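Local coordinates for ABC transporter sugar binding protein (Xanthomonas axonopodis pv. citri, PDB 3UOR) that probably binds maltose or related sugars as the periplasmic solute-binding component of an ABC transporter for sugar uptake, at residues Y185-P190 against D231-Q236; Q197-L202 against A287-P292; N293-G298 against F361-E366. All coordinates share one frame; numbering follows the deposited sequence.

Contact 1. Residues Y185-P190 against D231-Q236; sequences YAILMP and DNMYQQ
Met189 meets both Met233 and Tyr234 where helix 221-235 packs on the chain leaving strand 187-188, a buried helix-on-sheet layer in the alpha/beta fold of a periplasmic sugar-binding protein. The Met189 side chain can be followed outward. Its CB lies 3.4 Å from Tyr234 OH, close to the backbone carbonyl that this hydroxyl bonds. CG stands beside the backbone N, anti to the carbonyl carbon (chi1 -59°), and SD continues the extended run past CG, lying against the Phe200 ring. The chain then bends at chi3 (-66°), bringing the terminal methyl back to the helix. There CE is 3.5 Å from Met233 SD and 3.8 Å from Tyr234 CE2, so one methyl touches two consecutive helix residues. The two methionines cross at about a right angle, with sulfur against methyl. Ile187 adds a looser apolar touch to the same sulfur, its CG2 4.3 Å from Met233 SD.

One hydrogen bond crosses the contact. Tyr234 OH donates to Met189 O at 2.7 Å, and the carbonyl oxygen lies at the edge of the phenol ring, near its plane. The bond is bent at the acceptor, with a C=O...donor angle of 139° and the hydroxyl tilted from the carbonyl plane. It satisfies a buried carbonyl and a buried hydroxyl together. Behind the contact, Ile187 reaches Phe261 of strand 259-264 and Met169 and Met173 of helix 166-180, while Tyr230 meets the Tyr234 ring edge-to-face. Within the helix, the Gln235 amide reaches back one turn, its NE2 donating to Asp231 OD1 at 2.9 Å on the syn side of the carboxylate.

Contact 2. Residues Q197-L202 against A287-P292; sequences QLSFAL and APLPGP
Leu289 pushes its branched end against helix 195-202, touching Ser199 with one methyl and Phe200 with its branch point. The tightest touch is Leu289 CD2 to Ser199 CB at 3.4 Å, shorter than usual for two carbons. The Phe200 ring lies beside it, and its CE1 comes to 4.1 Å from Leu289 CG; the two side chains cross at about a right angle. The same ring corner also nears the backbone, CE1 standing 4.1 Å from Pro290 O, which sits at the ring edge near its plane. No hydrogen bond spans the two segments. Shape and apolar burial carry the contact, and the tight methyl touch goes with a Leu289 chi1 of -145°, away from the staggered positions.

Farther out, each partner is held by its own neighbours. Ser199 OG turns back along the helix to Glu195 O, which satisfies the hydroxyl; CB itself points toward the loop. Phe200 is wedged among aromatics, edge-to-face with Phe229 of helix 221-235 and meeting Trp166 with the planes nearly perpendicular. Pro290 O accepts a hydrogen bond from Gln203 NE2 and a weak one from Trp166 NE1, while Gly291 makes backbone hydrogen bonds with Lys164 and Trp166. The loop that follows strand 284-287 is thus tied down by polar groups on its backbone and by the apolar Leu289 packed on the helix. A loop leaving a strand and packing on a nearby helix in this way is consistent with the alpha/beta fold of bacterial solute-binding proteins.

Contact 3. Residues N293-G298 against F361-E366; sequences NGLGAG and FGDQLE
Leu295 and Asp363 meet where the loop between strands 284-287 and 303-307 passes helix 359-364 of the alpha/beta fold. Beyond CG the leucine runs on fully extended (chi2 -172°), which takes CD1 to within 3.8 Å of Asp363 OD2. The side chains cross at about a right angle, methyl against carboxylate oxygen. This is a van der Waals touch; the charge of Asp363 OD2 is met separately by a salt bridge to Arg367 NH2. Arg367 NE in turn bonds Gly296 O, so one guanidinium joins Asp363 to the loop.

Gln364 is a longer arm. With CG anti to the backbone N (chi1 -176°) and the chain extended beyond it, the amide is carried well away from the helix, then swung round at chi3 (-61°). Its two ends are used differently: OE1 accepts from Leu289 N at 2.8 Å, whereas NE2 donates to Thr144 OG1 and Arg145 O on strand 134-150. Held this way, the amide lies beside the side-chain-less Gly298, with NE2 4.0 Å from Gly298 CA.

In the fold
Contacts 1 and 2 interleave along the chain: 185-190 and 197-202 come first, then 231-236 and 287-292. Contact 3 follows in series, its first segment continuing directly from 287-292. Centres of contacts 1 and 2 are about 14 Å apart, and they meet at Phe200, whose CE2 lies 3.9 Å from Met233 CE. Contacts 2 and 3 are closer, about 8 Å between centres, and share the loop between strands 284-287 and 303-307. Contacts 1 and 3 are about 21 Å apart and do not touch. Contact 2 therefore bridges the other two, linking helix 221-235 to helix 359-364 through helix 195-202 and loop 287-298 in this probable sugar-binding protein's alpha/beta fold.

Contact 1. Residues Y185-P190 against D231-Q236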
ATOM      1  N   TYR A 185       5.664 -23.314  10.220  1.00 47.08           N
ATOM      2  CA  TYR A 185       4.436 -22.539  10.243  1.00 44.97           C
ATOM      3  C   TYR A 185       3.775 -22.452   8.883  1.00 46.65           C
ATOM      4  O   TYR A 185       4.400 -22.729   7.867  1.00 48.72           O
ATOM      5  CB  TYR A 185       4.724 -21.145  10.798  1.00 46.72           C
ATOM      6  CG  TYR A 185       5.196 -21.201  12.230  1.00 44.19           C
ATOM      7  CD1 TYR A 185       4.289 -21.118  13.281  1.00 47.82           C
ATOM      8  CD2 TYR A 185       6.544 -21.363  12.534  1.00 44.26           C
ATOM      9  CE1 TYR A 185       4.712 -21.180  14.603  1.00 50.68           C
ATOM     10  CE2 TYR A 185       6.983 -21.431  13.861  1.00 47.95           C
ATOM     11  CZ  TYR A 185       6.058 -21.345  14.890  1.00 51.49           C
ATOM     12  OH  TYR A 185       6.465 -21.416  16.209  1.00 56.30           O
ATOM     13  N   ALA A 186       2.501 -22.072   8.872  1.00 42.86           N
ATOM     14  CA  ALA A 186       1.788 -21.893   7.619  1.00 35.96           C
ATOM     15  C   ALA A 186       2.102 -20.524   6.992  1.00 39.98           C
ATOM     16  O   ALA A 186       2.324 -20.428   5.793  1.00 37.81           O
ATOM     17  CB  ALA A 186       0.292 -22.065   7.828  1.00 32.53           C
ATOM     18  N   ILE A 187       2.150 -19.471   7.807  1.00 36.13           N
ATOM     19  CA  ILE A 187       2.259 -18.113   7.268  1.00 34.46           C
ATOM     20  C   ILE A 187       3.090 -17.203   8.165  1.00 37.37           C
ATOM     21  O   ILE A 187       3.034 -17.306   9.395  1.00 41.12           O
ATOM     22  CB  ILE A 187       0.862 -17.477   7.092  1.00 33.74           C
ATOM     23  CG1 ILE A 187       0.949 -16.120   6.388  1.00 29.52           C
ATOM     24  CG2 ILE A 187       0.184 -17.308   8.443  1.00 34.84           C
ATOM     25  CD1 ILE A 187      -0.436 -15.580   5.995  1.00 25.98           C
ATOM     26  N   LEU A 188       3.853 -16.313   7.539  1.00 35.24           N
ATOM     27  CA  LEU A 188       4.617 -15.298   8.247  1.00 36.32           C
ATOM     28  C   LEU A 188       3.985 -13.908   8.102  1.00 44.00           C
ATOM     29  O   LEU A 188       3.831 -13.395   6.991  1.00 42.70           O
ATOM     30  CB  LEU A 188       6.060 -15.254   7.729  1.00 37.10           C
ATOM     31  CG  LEU A 188       6.860 -14.072   8.280  1.00 37.21           C
ATOM     32  CD1 LEU A 188       7.065 -14.240   9.774  1.00 41.64           C
ATOM     33  CD2 LEU A 188       8.199 -13.922   7.566  1.00 36.35           C
ATOM     34  N   MET A 189       3.617 -13.323   9.239  1.00 35.91           N
ATOM     35  CA  MET A 189       3.090 -11.970   9.333  1.00 31.96           C
ATOM     36  C   MET A 189       3.770 -11.324  10.538  1.00 44.21           C
ATOM     37  O   MET A 189       3.303 -11.476  11.670  1.00 41.78           O
ATOM     38  CB  MET A 189       1.578 -11.988   9.600  1.00 29.36           C
ATOM     39  CG  MET A 189       0.728 -12.703   8.557  1.00 31.54           C
ATOM     40  SD  MET A 189      -1.049 -12.498   8.843  1.00 34.55           S
ATOM     41  CE  MET A 189      -1.236 -13.413  10.407  1.00 32.07           C
ATOM     42  N   PRO A 190       4.880 -10.611  10.310  1.00 45.46           N
ATOM     43  CA  PRO A 190       5.640 -10.034  11.431  1.00 41.08           C
ATOM     44  C   PRO A 190       4.787  -9.101  12.281  1.00 37.41           C
ATOM     45  O   PRO A 190       4.130  -8.226  11.739  1.00 39.82           O
ATOM     46  CB  PRO A 190       6.762  -9.259  10.742  1.00 38.80           C
ATOM     47  CG  PRO A 190       6.876  -9.876   9.380  1.00 44.79           C
ATOM     48  CD  PRO A 190       5.478 -10.292   9.004  1.00 39.29           C
ATOM     49  N   ASP A 231      -5.684 -12.529  15.063  1.00 36.62           N
ATOM     50  CA  ASP A 231      -5.160 -13.114  16.312  1.00 29.18           C
ATOM     51  C   ASP A 231      -5.212 -14.645  16.261  1.00 41.05           C
ATOM     52  O   ASP A 231      -4.267 -15.335  16.662  1.00 38.03           O
ATOM     53  CB  ASP A 231      -5.967 -12.599  17.497  1.00 33.32           C
ATOM     54  CG  ASP A 231      -5.422 -13.075  18.835  1.00 36.99           C
ATOM     55  OD1 ASP A 231      -4.188 -13.239  18.969  1.00 37.34           O
ATOM     56  OD2 ASP A 231      -6.241 -13.255  19.758  1.00 38.84           O
ATOM     57  N   ASN A 232      -6.312 -15.182  15.744  1.00 41.10           N
ATOM     58  CA  ASN A 232      -6.484 -16.634  15.693  1.00 35.97           C
ATOM     59  C   ASN A 232      -5.315 -17.361  15.021  1.00 43.12           C
ATOM     60  O   ASN A 232      -4.959 -18.455  15.430  1.00 40.13           O
ATOM     61  CB  ASN A 232      -7.797 -17.005  14.998  1.00 31.48           C
ATOM     62  CG  ASN A 232      -8.079 -18.490  15.060  1.00 39.93           C
ATOM     63  OD1 ASN A 232      -8.256 -19.057  16.137  1.00 39.96           O
ATOM     64  ND2 ASN A 232      -8.135 -19.129  13.900  1.00 35.96           N
ATOM     65  N   MET A 233      -4.730 -16.765  13.984  1.00 33.15           N
ATOM     66  CA  MET A 233      -3.642 -17.421  13.258  1.00 34.28           C
ATOM     67  C   MET A 233      -2.417 -17.648  14.149  1.00 38.31           C
ATOM     68  O   MET A 233      -1.726 -18.647  14.012  1.00 38.07           O
ATOM     69  CB  MET A 233      -3.216 -16.598  12.032  1.00 26.15           C
ATOM     70  CG  MET A 233      -4.321 -16.428  10.972  1.00 32.81           C
ATOM     71  SD  MET A 233      -3.647 -15.750   9.430  1.00 36.11           S
ATOM     72  CE  MET A 233      -5.058 -14.781   8.920  1.00 35.60           C
ATOM     73  N   TYR A 234      -2.104 -16.700  15.021  1.00 30.03           N
ATOM     74  CA  TYR A 234      -0.994 -16.928  15.942  1.00 38.14           C
ATOM     75  C   TYR A 234      -1.363 -17.937  17.016  1.00 41.21           C
ATOM     76  O   TYR A 234      -0.548 -18.781  17.363  1.00 45.88           O
ATOM     77  CB  TYR A 234      -0.527 -15.634  16.604  1.00 31.10           C
ATOM     78  CG  TYR A 234      -0.119 -14.577  15.617  1.00 36.01           C
ATOM     79  CD1 TYR A 234       1.209 -14.412  15.241  1.00 29.64           C
ATOM     80  CD2 TYR A 234      -1.074 -13.751  15.043  1.00 34.40           C
ATOM     81  CE1 TYR A 234       1.562 -13.423  14.329  1.00 32.39           C
ATOM     82  CE2 TYR A 234      -0.731 -12.770  14.138  1.00 30.93           C
ATOM     83  CZ  TYR A 234       0.575 -12.616  13.778  1.00 31.45           C
ATOM     84  OH  TYR A 234       0.882 -11.616  12.889  1.00 28.79           O
ATOM     85  N   GLN A 235      -2.585 -17.855  17.533  1.00 38.23           N
ATOM     86  CA  GLN A 235      -2.964 -18.724  18.636  1.00 45.09           C
ATOM     87  C   GLN A 235      -3.118 -20.171  18.184  1.00 46.27           C
ATOM     88  O   GLN A 235      -2.971 -21.083  19.004  1.00 46.13           O
ATOM     89  CB  GLN A 235      -4.216 -18.235  19.388  1.00 41.31           C
ATOM     90  CG  GLN A 235      -4.191 -16.777  19.888  1.00 41.10           C
ATOM     91  CD  GLN A 235      -2.896 -16.373  20.575  1.00 43.56           C
ATOM     92  OE1 GLN A 235      -2.150 -17.207  21.072  1.00 43.45           O
ATOM     93  NE2 GLN A 235      -2.630 -15.081  20.604  1.00 39.06           N
ATOM     94  N   GLN A 236      -3.405 -20.400  16.898  1.00 40.92           N
ATOM     95  CA  GLN A 236      -3.496 -21.782  16.404  1.00 35.25           C
ATOM     96  C   GLN A 236      -2.104 -22.319  16.074  1.00 39.76           C
ATOM     97  O   GLN A 236      -1.934 -23.503  15.825  1.00 47.43           O
ATOM     98  CB  GLN A 236      -4.381 -21.900  15.159  1.00 39.73           C
ATOM     99  CG  GLN A 236      -5.798 -21.435  15.334  1.00 39.16           C
ATOM    100  CD  GLN A 236      -6.568 -22.296  16.297  1.00 56.90           C
ATOM    101  OE1 GLN A 236      -6.189 -23.437  16.567  1.00 56.06           O
ATOM    102  NE2 GLN A 236      -7.659 -21.754  16.829  1.00 57.44           N
TER

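Contact 2. Residues Q197-L202 against A287-P292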
ATOM      1  N   GLN A 197      -3.010  -6.705   9.474  1.00 34.65           N
ATOM      2  CA  GLN A 197      -4.251  -6.475  10.231  1.00 32.65           C
ATOM      3  C   GLN A 197      -5.073  -5.487   9.461  1.00 28.01           C
ATOM      4  O   GLN A 197      -6.289  -5.631   9.336  1.00 32.99           O
ATOM      5  CB  GLN A 197      -3.991  -5.826  11.622  1.00 26.23           C
ATOM      6  CG  GLN A 197      -2.962  -6.520  12.459  1.00 50.17           C
ATOM      7  CD  GLN A 197      -1.540  -6.048  12.167  1.00 55.58           C
ATOM      8  OE1 GLN A 197      -0.958  -6.373  11.109  1.00 41.45           O
ATOM      9  NE2 GLN A 197      -0.961  -5.283  13.120  1.00 39.63           N
ATOM     10  N   LEU A 198      -4.409  -4.434   8.992  1.00 22.31           N
ATOM     11  CA  LEU A 198      -5.121  -3.393   8.255  1.00 26.53           C
ATOM     12  C   LEU A 198      -5.815  -3.975   7.006  1.00 30.99           C
ATOM     13  O   LEU A 198      -6.979  -3.665   6.741  1.00 27.55           O
ATOM     14  CB  LEU A 198      -4.184  -2.242   7.885  1.00 20.11           C
ATOM     15  CG  LEU A 198      -4.808  -1.167   6.996  1.00 26.72           C
ATOM     16  CD1 LEU A 198      -5.993  -0.536   7.708  1.00 25.11           C
ATOM     17  CD2 LEU A 198      -3.774  -0.091   6.663  1.00 21.58           C
ATOM     18  N   SER A 199      -5.109  -4.821   6.256  1.00 26.52           N
ATOM     19  CA  SER A 199      -5.689  -5.430   5.045  1.00 29.73           C
ATOM     20  C   SER A 199      -6.984  -6.144   5.400  1.00 33.05           C
ATOM     21  O   SER A 199      -8.010  -5.921   4.769  1.00 29.21           O
ATOM     22  CB  SER A 199      -4.718  -6.434   4.401  1.00 23.46           C
ATOM     23  OG  SER A 199      -3.541  -5.770   3.981  1.00 26.01           O
ATOM     24  N   PHE A 200      -6.940  -6.992   6.428  1.00 32.62           N
ATOM     25  CA  PHE A 200      -8.121  -7.760   6.823  1.00 30.35           C
ATOM     26  C   PHE A 200      -9.243  -6.871   7.347  1.00 28.40           C
ATOM     27  O   PHE A 200     -10.416  -7.213   7.208  1.00 33.00           O
ATOM     28  CB  PHE A 200      -7.755  -8.861   7.843  1.00 27.83           C
ATOM     29  CG  PHE A 200      -6.855  -9.907   7.276  1.00 35.42           C
ATOM     30  CD1 PHE A 200      -7.202 -10.567   6.091  1.00 29.43           C
ATOM     31  CD2 PHE A 200      -5.645 -10.211   7.878  1.00 31.98           C
ATOM     32  CE1 PHE A 200      -6.377 -11.528   5.538  1.00 28.23           C
ATOM     33  CE2 PHE A 200      -4.803 -11.187   7.320  1.00 30.94           C
ATOM     34  CZ  PHE A 200      -5.178 -11.844   6.147  1.00 33.13           C
ATOM     35  N   ALA A 201      -8.888  -5.742   7.961  1.00 27.82           N
ATOM     36  CA  ALA A 201      -9.896  -4.804   8.471  1.00 26.60           C
ATOM     37  C   ALA A 201     -10.558  -4.038   7.331  1.00 34.47           C
ATOM     38  O   ALA A 201     -11.768  -3.751   7.372  1.00 34.88           O
ATOM     39  CB  ALA A 201      -9.266  -3.834   9.474  1.00 28.03           C
ATOM     40  N   LEU A 202      -9.769  -3.713   6.306  1.00 28.39           N
ATOM     41  CA  LEU A 202     -10.319  -3.090   5.100  1.00 31.40           C
ATOM     42  C   LEU A 202     -11.295  -3.994   4.341  1.00 32.26           C
ATOM     43  O   LEU A 202     -12.055  -3.503   3.530  1.00 34.04           O
ATOM     44  CB  LEU A 202      -9.210  -2.635   4.154  1.00 25.06           C
ATOM     45  CG  LEU A 202      -8.386  -1.481   4.680  1.00 25.77           C
ATOM     46  CD1 LEU A 202      -7.200  -1.220   3.749  1.00 24.80           C
ATOM     47  CD2 LEU A 202      -9.278  -0.296   4.773  1.00 24.28           C
ATOM     48  N   ALA A 287      -0.735 -14.852  -4.788  1.00 29.41           N
ATOM     49  CA  ALA A 287      -2.177 -15.066  -4.859  1.00 29.21           C
ATOM     50  C   ALA A 287      -2.857 -13.922  -4.144  1.00 33.97           C
ATOM     51  O   ALA A 287      -2.365 -13.437  -3.138  1.00 36.82           O
ATOM     52  CB  ALA A 287      -2.593 -16.418  -4.206  1.00 22.96           C
ATOM     53  N   PRO A 288      -4.009 -13.493  -4.644  1.00 32.82           N
ATOM     54  CA  PRO A 288      -4.615 -12.331  -3.993  1.00 27.92           C
ATOM     55  C   PRO A 288      -5.130 -12.704  -2.607  1.00 33.54           C
ATOM     56  O   PRO A 288      -5.262 -13.879  -2.305  1.00 28.26           O
ATOM     57  CB  PRO A 288      -5.745 -11.929  -4.953  1.00 24.13           C
ATOM     58  CG  PRO A 288      -6.018 -13.131  -5.783  1.00 34.27           C
ATOM     59  CD  PRO A 288      -4.789 -13.998  -5.784  1.00 33.83           C
ATOM     60  N   LEU A 289      -5.408 -11.712  -1.777  1.00 27.67           N
ATOM     61  CA  LEU A 289      -5.735 -11.929  -0.370  1.00 28.30           C
ATOM     62  C   LEU A 289      -7.126 -12.544  -0.197  1.00 27.95           C
ATOM     63  O   LEU A 289      -8.106 -11.995  -0.696  1.00 29.98           O
ATOM     64  CB  LEU A 289      -5.668 -10.565   0.341  1.00 26.56           C
ATOM     65  CG  LEU A 289      -5.186 -10.432   1.780  1.00 42.78           C
ATOM     66  CD1 LEU A 289      -3.853 -11.147   1.996  1.00 39.99           C
ATOM     67  CD2 LEU A 289      -5.104  -8.966   2.181  1.00 33.87           C
ATOM     68  N   PRO A 290      -7.232 -13.689   0.499  1.00 22.43           N
ATOM     69  CA  PRO A 290      -8.598 -14.174   0.738  1.00 24.40           C
ATOM     70  C   PRO A 290      -9.411 -13.165   1.541  1.00 30.09           C
ATOM     71  O   PRO A 290      -8.849 -12.427   2.348  1.00 23.82           O
ATOM     72  CB  PRO A 290      -8.373 -15.439   1.568  1.00 26.81           C
ATOM     73  CG  PRO A 290      -6.985 -15.890   1.172  1.00 30.62           C
ATOM     74  CD  PRO A 290      -6.208 -14.648   0.960  1.00 27.92           C
ATOM     75  N   GLY A 291     -10.716 -13.116   1.308  1.00 29.88           N
ATOM     76  CA  GLY A 291     -11.602 -12.277   2.097  1.00 28.06           C
ATOM     77  C   GLY A 291     -12.675 -13.134   2.760  1.00 39.59           C
ATOM     78  O   GLY A 291     -12.719 -14.350   2.544  1.00 35.46           O
ATOM     79  N   PRO A 292     -13.547 -12.513   3.571  1.00 36.34           N
ATOM     80  CA  PRO A 292     -14.588 -13.252   4.300  1.00 37.55           C
ATOM     81  C   PRO A 292     -15.484 -14.135   3.413  1.00 41.62           C
ATOM     82  O   PRO A 292     -15.813 -15.269   3.801  1.00 40.32           O
ATOM     83  CB  PRO A 292     -15.411 -12.137   4.945  1.00 38.23           C
ATOM     84  CG  PRO A 292     -14.416 -11.011   5.141  1.00 36.04           C
ATOM     85  CD  PRO A 292     -13.439 -11.104   4.012  1.00 31.75           C
TER

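Contact 3. Residues N293-G298 against F361-E366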
ATOM      1  N   ASN A 293     -15.863 -13.616   2.247  1.00 34.48           N
ATOM      2  CA  ASN A 293     -16.806 -14.282   1.351  1.00 48.89           C
ATOM      3  C   ASN A 293     -16.232 -14.606  -0.011  1.00 44.85           C
ATOM      4  O   ASN A 293     -16.940 -15.085  -0.885  1.00 47.22           O
ATOM      5  CB  ASN A 293     -18.028 -13.402   1.159  1.00 49.21           C
ATOM      6  CG  ASN A 293     -18.680 -13.070   2.464  1.00 52.34           C
ATOM      7  OD1 ASN A 293     -19.015 -13.962   3.238  1.00 54.54           O
ATOM      8  ND2 ASN A 293     -18.831 -11.784   2.739  1.00 54.97           N
ATOM      9  N   GLY A 294     -14.945 -14.343  -0.182  1.00 35.54           N
ATOM     10  CA  GLY A 294     -14.294 -14.509  -1.468  1.00 36.57           C
ATOM     11  C   GLY A 294     -13.092 -13.599  -1.484  1.00 37.62           C
ATOM     12  O   GLY A 294     -12.774 -12.966  -0.468  1.00 32.38           O
ATOM     13  N   LEU A 295     -12.412 -13.544  -2.619  1.00 32.31           N
ATOM     14  CA  LEU A 295     -11.246 -12.692  -2.742  1.00 36.60           C
ATOM     15  C   LEU A 295     -11.645 -11.295  -2.305  1.00 34.99           C
ATOM     16  O   LEU A 295     -12.658 -10.767  -2.756  1.00 25.51           O
ATOM     17  CB  LEU A 295     -10.749 -12.694  -4.182  1.00 38.43           C
ATOM     18  CG  LEU A 295     -10.137 -14.029  -4.585  1.00 38.49           C
ATOM     19  CD1 LEU A 295      -9.477 -13.918  -5.958  1.00 31.79           C
ATOM     20  CD2 LEU A 295      -9.111 -14.389  -3.536  1.00 28.24           C
ATOM     21  N   GLY A 296     -10.863 -10.692  -1.420  1.00 33.70           N
ATOM     22  CA  GLY A 296     -11.308  -9.475  -0.780  1.00 29.77           C
ATOM     23  C   GLY A 296     -10.511  -8.232  -1.100  1.00 27.03           C
ATOM     24  O   GLY A 296      -9.653  -8.221  -1.987  1.00 26.15           O
ATOM     25  N   ALA A 297     -10.808  -7.174  -0.358  1.00 27.12           N
ATOM     26  CA  ALA A 297     -10.086  -5.918  -0.514  1.00 29.23           C
ATOM     27  C   ALA A 297      -8.683  -6.068   0.020  1.00 27.87           C
ATOM     28  O   ALA A 297      -8.322  -7.098   0.593  1.00 29.52           O
ATOM     29  CB  ALA A 297     -10.798  -4.806   0.212  1.00 26.76           C
ATOM     30  N   GLY A 298      -7.890  -5.029  -0.177  1.00 28.64           N
ATOM     31  CA  GLY A 298      -6.549  -4.972   0.357  1.00 26.26           C
ATOM     32  C   GLY A 298      -6.194  -3.508   0.444  1.00 27.74           C
ATOM     33  O   GLY A 298      -7.037  -2.642   0.192  1.00 28.23           O
ATOM     34  N   PHE A 361      -1.448  -9.415  -8.118  1.00 23.07           N
ATOM     35  CA  PHE A 361      -1.507  -7.984  -7.818  1.00 25.86           C
ATOM     36  C   PHE A 361      -2.507  -7.263  -8.702  1.00 35.95           C
ATOM     37  O   PHE A 361      -3.328  -6.493  -8.221  1.00 30.23           O
ATOM     38  CB  PHE A 361      -0.132  -7.359  -7.975  1.00 28.41           C
ATOM     39  CG  PHE A 361       0.848  -7.804  -6.930  1.00 29.75           C
ATOM     40  CD1 PHE A 361       0.742  -7.337  -5.617  1.00 29.33           C
ATOM     41  CD2 PHE A 361       1.877  -8.678  -7.253  1.00 25.77           C
ATOM     42  CE1 PHE A 361       1.653  -7.740  -4.638  1.00 26.64           C
ATOM     43  CE2 PHE A 361       2.789  -9.099  -6.278  1.00 35.09           C
ATOM     44  CZ  PHE A 361       2.675  -8.617  -4.963  1.00 32.47           C
ATOM     45  N   GLY A 362      -2.459  -7.540 -10.000  1.00 37.09           N
ATOM     46  CA  GLY A 362      -3.337  -6.860 -10.933  1.00 28.71           C
ATOM     47  C   GLY A 362      -4.775  -7.185 -10.606  1.00 28.16           C
ATOM     48  O   GLY A 362      -5.640  -6.328 -10.659  1.00 31.35           O
ATOM     49  N   ASP A 363      -5.041  -8.428 -10.243  1.00 31.85           N
ATOM     50  CA  ASP A 363      -6.399  -8.785  -9.828  1.00 35.76           C
ATOM     51  C   ASP A 363      -6.825  -8.075  -8.519  1.00 39.06           C
ATOM     52  O   ASP A 363      -7.968  -7.588  -8.398  1.00 30.29           O
ATOM     53  CB  ASP A 363      -6.509 -10.305  -9.653  1.00 33.68           C
ATOM     54  CG  ASP A 363      -7.916 -10.752  -9.315  1.00 36.73           C
ATOM     55  OD1 ASP A 363      -8.796 -10.694 -10.187  1.00 62.31           O
ATOM     56  OD2 ASP A 363      -8.145 -11.156  -8.172  1.00 44.48           O
ATOM     57  N   GLN A 364      -5.928  -8.026  -7.537  1.00 32.81           N
ATOM     58  CA  GLN A 364      -6.295  -7.457  -6.216  1.00 29.24           C
ATOM     59  C   GLN A 364      -6.558  -5.953  -6.302  1.00 32.46           C
ATOM     60  O   GLN A 364      -7.391  -5.408  -5.565  1.00 29.06           O
ATOM     61  CB  GLN A 364      -5.211  -7.724  -5.162  1.00 25.49           C
ATOM     62  CG  GLN A 364      -5.600  -7.237  -3.744  1.00 24.91           C
ATOM     63  CD  GLN A 364      -4.737  -7.868  -2.664  1.00 26.09           C
ATOM     64  OE1 GLN A 364      -4.726  -9.079  -2.508  1.00 27.34           O
ATOM     65  NE2 GLN A 364      -4.019  -7.040  -1.906  1.00 21.38           N
ATOM     66  N   LEU A 365      -5.842  -5.292  -7.212  1.00 29.52           N
ATOM     67  CA  LEU A 365      -5.992  -3.858  -7.421  1.00 31.07           C
ATOM     68  C   LEU A 365      -7.430  -3.479  -7.736  1.00 26.20           C
ATOM     69  O   LEU A 365      -7.834  -2.335  -7.503  1.00 25.74           O
ATOM     70  CB  LEU A 365      -5.048  -3.337  -8.513  1.00 30.15           C
ATOM     71  CG  LEU A 365      -3.582  -3.399  -8.077  1.00 36.87           C
ATOM     72  CD1 LEU A 365      -2.688  -2.711  -9.090  1.00 31.09           C
ATOM     73  CD2 LEU A 365      -3.439  -2.736  -6.745  1.00 32.84           C
ATOM     74  N   GLU A 366      -8.220  -4.429  -8.233  1.00 25.48           N
ATOM     75  CA  GLU A 366      -9.620  -4.106  -8.546  1.00 24.46           C
ATOM     76  C   GLU A 366     -10.415  -3.914  -7.268  1.00 34.95           C
ATOM     77  O   GLU A 366     -11.521  -3.389  -7.312  1.00 34.01           O
ATOM     78  CB  GLU A 366     -10.284  -5.217  -9.370  1.00 27.10           C
ATOM     79  CG  GLU A 366      -9.782  -5.345 -10.797  1.00 39.85           C
ATOM     80  CD  GLU A 366     -10.214  -4.186 -11.694  1.00 49.07           C
ATOM     81  OE1 GLU A 366     -11.022  -3.337 -11.245  1.00 44.20           O
ATOM     82  OE2 GLU A 366      -9.734  -4.127 -12.855  1.00 46.40           O
TER